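Local coordinates for putative N-acetylmuramoyl-L-alanine amidase,autolysin cwp6 (Peptoclostridium difficile, PDB 5J72), which probably cleaves the amide bond between N-acetylmuramic acid and L-alanine in peptidoglycan and carries CWB2 modules that anchor it in the cell wall, at residues Ile5-Lys10 with Ser18-Lys23; Ala30-Leu35 with Thr47-Glu52; Trp73-Ile78 with Leu99-Tyr104. One frame throughout, in Å; residues are numbered along the deposited sequence.

Contact 1 (Ile5-Lys10 with Ser18-Lys23); sequences INLQRK and SNASVK. With CA (calcium ion), chain C.
Strands 3-7 and 16-24 form an antiparallel pair in the N-terminal domain, and a calcium ion is held over one face of this pairing. The axes of Ile-5-Leu-7 and Ser-18-Lys-23 come within 4.7 Å, at 172°, close to exactly antiparallel.

Main-chain bonds set the register. Asn-6 faces Ser-21 as a hydrogen-bonded pair: Asn-6 N meets Ser-21 O at 2.7 Å, nearly along the C=O axis, and Ser-21 N returns a bond to Asn-6 O at 3.0 Å within the carbonyl plane. Gln-8 N then donates to Asn-19 O by a more bent bond, and a water donating to both Asn-6 O and Asn-19 O bridges the two segments beside it.

Beyond Leu-7 the first strand ends, and side chains take over as partners. Gln-8, with CG anti to the backbone N and its chain extended, lies alongside Asn-19, the two amide planes only 15° apart. Its OE1 accepts Asn-19 N at 2.9 Å in an almost straight bond (173°), although the donor sits above the carbonyl plane. Ser-18 OG, anti to its own backbone N, accepts Arg-9 N at 3.1 Å, and a water links the same hydroxyl to Arg-9 O. The Arg-9 guanidinium, which lies with one face over Gln-8 CD, reaches on to Leu-387 O.

Apolar contacts occupy the face bearing Ile-5, Leu-7, Ala-20 and Val-22. Ile-5 and Val-22 run side by side, Ile-5 CG1 to Val-22 CG2 at 4.1 Å, while Leu-7 CD2 touches Ala-20 CB at 3.8 Å. Leu-48 of strand 42-51 packs on Ala-20 and Val-22.

Metal binding uses the other face, where Asn-6 points. With CG anti to its backbone N, Asn-6 presents OD1 to the calcium at 2.6 Å, and four waters also coordinate the ion.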
loop_
_atom_site.group_PDB
_atom_site.type_symbol
_atom_site.label_atom_id
_atom_site.label_comp_id
_atom_site.label_asym_id
_atom_site.label_seq_id
_atom_site.Cartn_x
_atom_site.Cartn_y
_atom_site.Cartn_z
ATOM N N ILE A 5 -7.642 15.322 25.044
ATOM C CA ILE A 5 -7.024 13.991 25.154
ATOM C C ILE A 5 -6.830 13.446 23.705
ATOM O O ILE A 5 -7.821 13.237 23.003
ATOM C CB ILE A 5 -7.991 13.074 25.935
ATOM C CG1 ILE A 5 -8.144 13.566 27.385
ATOM C CG2 ILE A 5 -7.472 11.649 25.945
ATOM C CD1 ILE A 5 -9.285 12.751 28.147
ATOM N N ASN A 6 -5.635 13.143 23.331
ATOM C CA ASN A 6 -5.386 12.662 21.958
ATOM C C ASN A 6 -4.894 11.218 21.992
ATOM O O ASN A 6 -3.746 10.987 22.409
ATOM C CB ASN A 6 -4.309 13.530 21.330
ATOM C CG ASN A 6 -4.078 13.119 19.854
ATOM O OD1 ASN A 6 -4.998 12.635 19.151
ATOM N ND2 ASN A 6 -2.920 13.337 19.289
ATOM N N LEU A 7 -5.753 10.274 21.576
ATOM C CA LEU A 7 -5.393 8.850 21.576
ATOM C C LEU A 7 -5.025 8.460 20.138
ATOM O O LEU A 7 -5.719 8.844 19.190
ATOM C CB LEU A 7 -6.589 7.978 22.028
ATOM C CG LEU A 7 -7.055 8.305 23.478
ATOM C CD1 LEU A 7 -8.200 7.268 23.849
ATOM C CD2 LEU A 7 -5.863 8.258 24.469
ATOM N N GLN A 8 -3.955 7.715 19.988
ATOM C CA GLN A 8 -3.544 7.350 18.593
ATOM C C GLN A 8 -4.495 6.357 17.886
ATOM O O GLN A 8 -4.851 6.550 16.700
ATOM C CB GLN A 8 -2.143 6.788 18.644
ATOM C CG GLN A 8 -1.644 6.278 17.238
ATOM C CD GLN A 8 -0.272 5.656 17.380
ATOM O OE1 GLN A 8 0.062 5.103 18.423
ATOM N NE2 GLN A 8 0.553 5.699 16.282
ATOM N N ARG A 9 -4.957 5.310 18.618
ATOM C CA ARG A 9 -5.765 4.202 18.029
ATOM C C ARG A 9 -7.053 4.027 18.738
ATOM O O ARG A 9 -7.071 4.101 19.955
ATOM C CB ARG A 9 -5.044 2.839 18.221
ATOM C CG ARG A 9 -3.552 2.844 17.931
ATOM C CD ARG A 9 -3.002 1.452 17.511
ATOM N NE ARG A 9 -1.537 1.620 17.362
ATOM C CZ ARG A 9 -0.910 2.023 16.248
ATOM N NH1 ARG A 9 0.400 2.204 16.245
ATOM N NH2 ARG A 9 -1.585 2.218 15.137
ATOM N N LYS A 10 -8.162 3.785 17.995
ATOM C CA LYS A 10 -9.454 3.560 18.618
ATOM C C LYS A 10 -9.879 2.088 18.413
ATOM O O LYS A 10 -10.891 1.635 18.954
ATOM C CB LYS A 10 -10.488 4.452 17.969
ATOM C CG LYS A 10 -10.152 5.966 18.158
ATOM C CD LYS A 10 -9.965 6.275 19.661
ATOM C CE LYS A 10 -11.197 6.802 20.325
ATOM N NZ LYS A 10 -12.069 7.668 19.419
ATOM N N SER A 18 -0.562 2.245 21.954
ATOM C CA SER A 18 -1.190 3.425 21.386
ATOM C C SER A 18 -0.600 4.672 22.059
ATOM O O SER A 18 -0.625 4.791 23.296
ATOM C CB SER A 18 -2.711 3.374 21.603
ATOM O OG SER A 18 -3.325 4.582 21.156
ATOM N N ASN A 19 -0.074 5.626 21.263
ATOM C CA ASN A 19 0.444 6.811 21.912
ATOM C C ASN A 19 -0.698 7.679 22.442
ATOM O O ASN A 19 -1.710 7.861 21.756
ATOM C CB ASN A 19 1.290 7.678 20.917
ATOM C CG ASN A 19 2.485 6.943 20.406
ATOM O OD1 ASN A 19 3.065 6.143 21.150
ATOM N ND2 ASN A 19 2.921 7.172 19.173
ATOM N N ALA A 20 -0.518 8.260 23.624
ATOM C CA ALA A 20 -1.547 9.145 24.197
ATOM C C ALA A 20 -0.911 10.450 24.617
ATOM O O ALA A 20 0.202 10.474 25.168
ATOM C CB ALA A 20 -2.183 8.513 25.436
ATOM N N SER A 21 -1.622 11.517 24.389
ATOM C CA SER A 21 -1.154 12.830 24.756
ATOM C C SER A 21 -2.333 13.593 25.395
ATOM O O SER A 21 -3.409 13.680 24.771
ATOM C CB SER A 21 -0.657 13.526 23.481
ATOM O OG SER A 21 -0.444 14.906 23.699
ATOM N N VAL A 22 -2.153 14.107 26.617
ATOM C CA VAL A 22 -3.143 14.913 27.299
ATOM C C VAL A 22 -2.579 16.331 27.575
ATOM O O VAL A 22 -1.491 16.473 28.142
ATOM C CB VAL A 22 -3.585 14.258 28.607
ATOM C CG1 VAL A 22 -4.589 15.147 29.320
ATOM C CG2 VAL A 22 -4.231 12.899 28.298
ATOM N N LYS A 23 -3.331 17.360 27.190
ATOM C CA LYS A 23 -2.865 18.729 27.382
ATOM C C LYS A 23 -3.848 19.454 28.248
ATOM O O LYS A 23 -5.055 19.384 27.948
ATOM C CB LYS A 23 -2.777 19.412 25.993
ATOM C CG LYS A 23 -2.081 20.797 26.060
ATOM C CD LYS A 23 -1.675 21.245 24.622
ATOM C CE LYS A 23 -0.213 21.595 24.522
ATOM N NZ LYS A 23 0.155 22.632 25.518
HETATM CA CA CA C . -6.953 14.034 18.045
HETATM O O HOH W 1 -7.409 14.855 20.255
HETATM O O HOH W 2 -1.657 10.350 20.307
HETATM O O HOH W 3 -5.730 4.441 22.415
HETATM O O HOH W 4 -8.302 12.142 18.150
HETATM O O HOH W 5 -8.605 15.285 17.707
HETATM O O HOH W 6 -6.438 13.153 15.983
#

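Contact 2 (Ala30-Leu35 with Thr47-Glu52)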
loop_
_atom_site.group_PDB
_atom_site.type_symbol
_atom_site.label_atom_id
_atom_site.label_comp_id
_atom_site.label_asym_id
_atom_site.label_seq_id
_atom_site.Cartn_x
_atom_site.Cartn_y
_atom_site.Cartn_z
ATOM N N ALA A 30 2.856 18.994 38.252
ATOM C CA ALA A 30 2.913 17.541 38.428
ATOM C C ALA A 30 3.680 16.962 37.272
ATOM O O ALA A 30 3.431 17.316 36.116
ATOM C CB ALA A 30 1.486 16.979 38.459
ATOM N N ASP A 31 4.598 16.052 37.568
ATOM C CA ASP A 31 5.401 15.437 36.543
ATOM C C ASP A 31 4.678 14.374 35.705
ATOM O O ASP A 31 5.170 14.001 34.644
ATOM C CB ASP A 31 6.607 14.743 37.170
ATOM C CG ASP A 31 7.587 15.717 37.796
ATOM O OD1 ASP A 31 7.618 16.897 37.360
ATOM O OD2 ASP A 31 8.311 15.301 38.714
ATOM N N SER A 32 3.521 13.869 36.174
ATOM C CA SER A 32 2.824 12.837 35.393
ATOM C C SER A 32 1.378 12.788 35.795
ATOM O O SER A 32 1.011 13.358 36.839
ATOM C CB SER A 32 3.433 11.454 35.648
ATOM O OG SER A 32 3.138 11.033 36.976
ATOM N N ILE A 33 0.563 12.133 34.972
ATOM C CA ILE A 33 -0.860 11.862 35.261
ATOM C C ILE A 33 -1.092 10.406 34.918
ATOM O O ILE A 33 -0.339 9.827 34.142
ATOM C CB ILE A 33 -1.843 12.715 34.458
ATOM C CG1 ILE A 33 -1.662 12.421 32.939
ATOM C CG2 ILE A 33 -1.590 14.238 34.788
ATOM C CD1 ILE A 33 -2.666 13.279 32.133
ATOM N N THR A 34 -2.144 9.807 35.484
ATOM C CA THR A 34 -2.483 8.430 35.228
ATOM C C THR A 34 -3.912 8.363 34.737
ATOM O O THR A 34 -4.812 8.878 35.382
ATOM C CB THR A 34 -2.339 7.603 36.492
ATOM O OG1 THR A 34 -0.990 7.693 36.900
ATOM C CG2 THR A 34 -2.637 6.102 36.245
ATOM N N LEU A 35 -4.108 7.733 33.584
ATOM C CA LEU A 35 -5.457 7.577 33.011
ATOM C C LEU A 35 -5.915 6.206 33.454
ATOM O O LEU A 35 -5.104 5.237 33.355
ATOM C CB LEU A 35 -5.340 7.602 31.503
ATOM C CG LEU A 35 -5.460 9.053 30.903
ATOM C CD1 LEU A 35 -4.335 9.972 31.444
ATOM C CD2 LEU A 35 -5.414 8.895 29.354
ATOM N N THR A 47 0.451 5.684 32.448
ATOM C CA THR A 47 0.991 6.890 33.087
ATOM C C THR A 47 1.636 7.740 32.005
ATOM O O THR A 47 2.412 7.224 31.213
ATOM C CB THR A 47 1.957 6.485 34.210
ATOM O OG1 THR A 47 1.106 5.978 35.236
ATOM C CG2 THR A 47 2.736 7.686 34.801
ATOM N N LEU A 48 1.277 9.039 31.947
ATOM C CA LEU A 48 1.795 9.947 30.912
ATOM C C LEU A 48 2.674 10.967 31.606
ATOM O O LEU A 48 2.245 11.572 32.596
ATOM C CB LEU A 48 0.578 10.626 30.208
ATOM C CG LEU A 48 -0.531 9.645 29.759
ATOM C CD1 LEU A 48 -1.509 10.455 28.981
ATOM C CD2 LEU A 48 0.050 8.472 28.881
ATOM N N ASN A 49 3.897 11.163 31.109
ATOM C CA ASN A 49 4.856 12.089 31.728
ATOM C C ASN A 49 4.892 13.435 31.053
ATOM O O ASN A 49 4.839 13.507 29.840
ATOM C CB ASN A 49 6.215 11.469 31.613
ATOM C CG ASN A 49 6.255 10.217 32.458
ATOM O OD1 ASN A 49 6.368 9.126 31.913
ATOM N ND2 ASN A 49 6.146 10.301 33.773
ATOM N N TYR A 50 5.021 14.492 31.853
ATOM C CA TYR A 50 5.045 15.843 31.347
ATOM C C TYR A 50 6.245 16.104 30.421
ATOM O O TYR A 50 7.386 15.789 30.772
ATOM C CB TYR A 50 5.071 16.800 32.525
ATOM C CG TYR A 50 4.836 18.228 32.080
ATOM C CD1 TYR A 50 3.604 18.629 31.579
ATOM C CD2 TYR A 50 5.854 19.179 32.163
ATOM C CE1 TYR A 50 3.384 19.949 31.174
ATOM C CE2 TYR A 50 5.642 20.500 31.775
ATOM C CZ TYR A 50 4.415 20.882 31.284
ATOM O OH TYR A 50 4.261 22.183 30.896
ATOM N N ASN A 51 5.978 16.694 29.278
ATOM C CA ASN A 51 7.035 17.006 28.315
ATOM C C ASN A 51 7.008 18.539 28.187
ATOM O O ASN A 51 6.069 19.082 27.623
ATOM C CB ASN A 51 6.786 16.282 27.001
ATOM C CG ASN A 51 7.779 16.683 25.883
ATOM O OD1 ASN A 51 8.581 17.604 26.054
ATOM N ND2 ASN A 51 7.722 16.105 24.700
ATOM N N GLU A 52 8.029 19.228 28.748
ATOM C CA GLU A 52 8.083 20.701 28.679
ATOM C C GLU A 52 8.206 21.184 27.270
ATOM O O GLU A 52 7.678 22.245 26.971
ATOM C CB GLU A 52 9.211 21.253 29.548
ATOM C CG GLU A 52 8.770 21.133 30.992
ATOM C CD GLU A 52 9.167 22.298 31.854
ATOM O OE1 GLU A 52 10.389 22.443 32.121
ATOM O OE2 GLU A 52 8.263 23.059 32.280
HETATM O O HOH W 7 8.155 14.522 33.111
#
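The β hairpin of strands 30-39 and 42-51 supplies this contact, taken at the end remote from its turn, within the N-terminal domain. The axes of Ser-32-Leu-35 and Thr-47-Asn-51 approach to 4.6 Å and run antiparallel at 159°.

Three main-chain bonds define the pairing. Ile-33 and Leu-48 are a hydrogen-bonded pair: Ile-33 N donates to Leu-48 O at 3.0 Å in the carbonyl plane, and Leu-48 N to Ile-33 O at 2.8 Å nearly along the C=O axis. Tyr-50 N reaches Asp-31 O at 2.8 Å; that bond is essentially straight at the hydrogen (176°), yet the donor stands above the carbonyl plane. The chain turns a corner at Asp-31. A water bound to Tyr-50 O also approaches Asp-31 O, weakly.

On the face of Ile-33 and Leu-48 the contact is apolar and buried. Ile-33 CG1 takes the crowded position between backbone N and carbonyl carbon (chi1 62°) and meets Leu-48 CB at 4.0 Å, the two side chains crossing obliquely. Leu-35 comes across Leu-48 at about a right angle, CD1 to CD1 at 3.8 Å. Val-22 of strand 16-24 packs on Ile-33, and Tyr-57 of strand 56-63 on Leu-48, so this face belongs to the domain core. The ring of Tyr-50 also meets that of Tyr-57, and its hydroxyl is held by Asp-55.

The other face is polar and less buried. Asn-81 of strand 72-82 hydrogen-bonds through its ND2 to both Ser-32 OG and Thr-34 OG1. Asn-49 turns ND2 over Ser-32 CB at 3.5 Å. At the non-hydrogen-bonded pair Thr-34 and Thr-47, both OG1 atoms lie anti to their own carbonyl carbons, and this common rotation brings them together in a hydrogen bond of 3.2 Å.

Contact 3 (Trp73-Ile78 with Leu99-Tyr104); sequences WELQSI and LNLKDY
Two waters, rather than direct main-chain bonds, join the backbone of Trp-73-Ile-78 to that of Leu-99-Tyr-104. One donates to both Trp-73 O and Tyr-104 O, each at 2.7 Å. The other accepts Leu-75 N at 2.9 Å and donates to Leu-101 O at 2.7 Å. An extended strand thus meets a 3-10 turn, residues 101-104, across a hydrated seam, and the turn is held internally by the bonds Asp-103 N to Asn-100 O and Tyr-104 N to Leu-101 O.

Leu-75 carries the apolar part. With CG anti to the backbone N (chi1 179°), it points toward the turn. Its CD2 meets Leu-101 CD2 at 4.1 Å, the two side chains crossing at about a right angle, and lies 4.3 Å from Tyr-104 CD1, approaching the ring obliquely. Leu-101 CD1 rests against Leu-75 O.

At the more solvent-accessible margin, Glu-74 extends beyond CG while Lys-102 bends at chi2 and chi3, so that NZ meets Glu-74 OE2 at 3.1 Å. This is a salt bridge with weak hydrogen-bond geometry; Asp-105 is the stronger partner of the same ammonium group and would share its charge.

The segment 99-104 also holds Asn-100 and Asp-103, which belong to a second calcium site seen for this protein, though no ion is modelled at them here. Asp-103 CB lies over the centre of one face of the Tyr-104 ring.

This segment connects helix 91-96 to strand 106-113. Lys-91 and Leu-94 of that helix pack on Leu-101, and Ile-5 of strand 3-7 touches both Leu-75 and Tyr-104. Strand 72-82 pairs with strand 30-39, its Gln-76 and Ser-77 both facing Asn-36 of that strand in a classic β bulge.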
loop_
_atom_site.group_PDB
_atom_site.type_symbol
_atom_site.label_atom_id
_atom_site.label_comp_id
_atom_site.label_asym_id
_atom_site.label_seq_id
_atom_site.Cartn_x
_atom_site.Cartn_y
_atom_site.Cartn_z
ATOM N N TRP A 73 -12.796 -0.385 26.055
ATOM C CA TRP A 73 -12.155 0.265 27.170
ATOM C C TRP A 73 -12.746 1.657 27.305
ATOM O O TRP A 73 -12.704 2.419 26.337
ATOM C CB TRP A 73 -10.644 0.385 26.894
ATOM C CG TRP A 73 -9.976 -0.910 26.875
ATOM C CD1 TRP A 73 -9.520 -1.597 25.778
ATOM C CD2 TRP A 73 -9.735 -1.764 28.016
ATOM N NE1 TRP A 73 -9.048 -2.844 26.173
ATOM C CE2 TRP A 73 -9.160 -2.962 27.543
ATOM C CE3 TRP A 73 -9.940 -1.612 29.407
ATOM C CZ2 TRP A 73 -8.793 -4.010 28.407
ATOM C CZ3 TRP A 73 -9.569 -2.653 30.270
ATOM C CH2 TRP A 73 -9.010 -3.831 29.769
ATOM N N GLU A 74 -13.272 1.999 28.485
ATOM C CA GLU A 74 -13.934 3.305 28.707
ATOM C C GLU A 74 -13.151 4.083 29.719
ATOM O O GLU A 74 -12.790 3.556 30.776
ATOM C CB GLU A 74 -15.360 3.066 29.253
ATOM C CG GLU A 74 -16.174 2.330 28.179
ATOM C CD GLU A 74 -17.668 2.139 28.539
ATOM O OE1 GLU A 74 -18.172 2.837 29.376
ATOM O OE2 GLU A 74 -18.302 1.264 27.955
ATOM N N LEU A 75 -12.862 5.334 29.413
ATOM C CA LEU A 75 -12.056 6.156 30.329
ATOM C C LEU A 75 -12.855 6.486 31.601
ATOM O O LEU A 75 -13.992 6.949 31.503
ATOM C CB LEU A 75 -11.719 7.514 29.601
ATOM C CG LEU A 75 -10.895 8.486 30.484
ATOM C CD1 LEU A 75 -9.529 7.979 30.901
ATOM C CD2 LEU A 75 -10.771 9.824 29.665
ATOM N N GLN A 76 -12.281 6.237 32.794
ATOM C CA GLN A 76 -12.974 6.521 34.083
ATOM C C GLN A 76 -12.460 7.755 34.795
ATOM O O GLN A 76 -13.252 8.457 35.420
ATOM C CB GLN A 76 -12.740 5.374 35.039
ATOM C CG GLN A 76 -13.059 4.011 34.367
ATOM C CD GLN A 76 -14.505 3.892 34.117
ATOM O OE1 GLN A 76 -15.305 3.942 35.044
ATOM N NE2 GLN A 76 -14.919 3.690 32.883
ATOM N N SER A 77 -11.190 8.025 34.714
ATOM C CA SER A 77 -10.656 9.104 35.507
ATOM C C SER A 77 -9.239 9.431 35.154
ATOM O O SER A 77 -8.543 8.673 34.474
ATOM C CB SER A 77 -10.688 8.694 37.003
ATOM O OG SER A 77 -9.830 7.576 37.232
ATOM N N ILE A 78 -8.789 10.599 35.633
ATOM C CA ILE A 78 -7.393 10.987 35.483
ATOM C C ILE A 78 -6.890 11.371 36.842
ATOM O O ILE A 78 -7.535 12.190 37.517
ATOM C CB ILE A 78 -7.267 12.218 34.524
ATOM C CG1 ILE A 78 -7.691 11.816 33.121
ATOM C CG2 ILE A 78 -5.801 12.707 34.552
ATOM C CD1 ILE A 78 -7.699 13.017 32.090
ATOM N N LEU A 99 -15.774 17.254 28.536
ATOM C CA LEU A 99 -15.480 16.058 27.740
ATOM C C LEU A 99 -16.643 15.204 27.571
ATOM O O LEU A 99 -17.502 15.129 28.452
ATOM C CB LEU A 99 -14.380 15.271 28.463
ATOM C CG LEU A 99 -13.054 16.014 28.518
ATOM C CD1 LEU A 99 -12.025 15.177 29.240
ATOM C CD2 LEU A 99 -12.511 16.302 27.107
ATOM N N ASN A 100 -16.733 14.526 26.409
ATOM C CA ASN A 100 -17.767 13.541 26.217
ATOM C C ASN A 100 -16.977 12.214 26.255
ATOM O O ASN A 100 -16.300 11.882 25.278
ATOM C CB ASN A 100 -18.455 13.672 24.894
ATOM C CG ASN A 100 -19.573 12.682 24.807
ATOM O OD1 ASN A 100 -19.554 11.793 23.957
ATOM N ND2 ASN A 100 -20.571 12.714 25.675
ATOM N N LEU A 101 -17.043 11.474 27.362
ATOM C CA LEU A 101 -16.151 10.313 27.516
ATOM C C LEU A 101 -16.275 9.221 26.484
ATOM O O LEU A 101 -15.277 8.544 26.217
ATOM C CB LEU A 101 -16.332 9.746 28.938
ATOM C CG LEU A 101 -15.990 10.825 29.989
ATOM C CD1 LEU A 101 -16.225 10.245 31.338
ATOM C CD2 LEU A 101 -14.553 11.266 29.819
ATOM N N LYS A 102 -17.442 9.035 25.864
ATOM C CA LYS A 102 -17.523 8.029 24.863
ATOM C C LYS A 102 -16.626 8.347 23.659
ATOM O O LYS A 102 -16.296 7.427 22.887
ATOM C CB LYS A 102 -18.959 7.851 24.351
ATOM C CG LYS A 102 -19.824 6.986 25.326
ATOM C CD LYS A 102 -19.950 5.467 24.891
ATOM C CE LYS A 102 -19.749 4.493 26.071
ATOM N NZ LYS A 102 -19.311 3.079 25.665
ATOM N N ASP A 103 -16.256 9.611 23.484
ATOM C CA ASP A 103 -15.366 9.908 22.354
ATOM C C ASP A 103 -13.999 9.195 22.508
ATOM O O ASP A 103 -13.239 9.117 21.514
ATOM C CB ASP A 103 -15.012 11.401 22.335
ATOM C CG ASP A 103 -16.180 12.301 22.036
ATOM O OD1 ASP A 103 -16.042 13.507 22.227
ATOM O OD2 ASP A 103 -17.242 11.790 21.614
ATOM N N TYR A 104 -13.654 8.721 23.713
ATOM C CA TYR A 104 -12.350 8.069 23.899
ATOM C C TYR A 104 -12.452 6.528 23.988
ATOM O O TYR A 104 -11.450 5.890 24.254
ATOM C CB TYR A 104 -11.647 8.602 25.177
ATOM C CG TYR A 104 -11.634 10.103 25.118
ATOM C CD1 TYR A 104 -12.533 10.855 25.877
ATOM C CD2 TYR A 104 -10.823 10.782 24.192
ATOM C CE1 TYR A 104 -12.649 12.229 25.711
ATOM C CE2 TYR A 104 -10.944 12.173 24.011
ATOM C CZ TYR A 104 -11.869 12.878 24.772
ATOM O OH TYR A 104 -12.122 14.210 24.559
HETATM O O HOH W 8 -10.560 4.099 26.025
HETATM O O HOH W 9 -13.956 6.258 26.909
#

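How the contacts relate
The contacts follow one another along the chain without overlap, all within the N-terminal domain. The centre of contact 1 lies about 13 Å from that of contact 2 and about 12 Å from that of contact 3; the centres of contacts 2 and 3 are about 17 Å apart. Strands 30-39 and 72-82 are neighbours, tying contact 2 to contact 3. One apolar core joins all three: Val-22 CG2 meets Leu-35 CD1 at 4.3 Å, Leu-7 CD1 lies 3.6 Å from Tyr-104 O, and Ile-78 packs on Ile-33 and Leu-35. A probable hydrogen bond from Lys-10 NZ to Asp-103 O further links contacts 1 and 3, both of which carry calcium-binding residues.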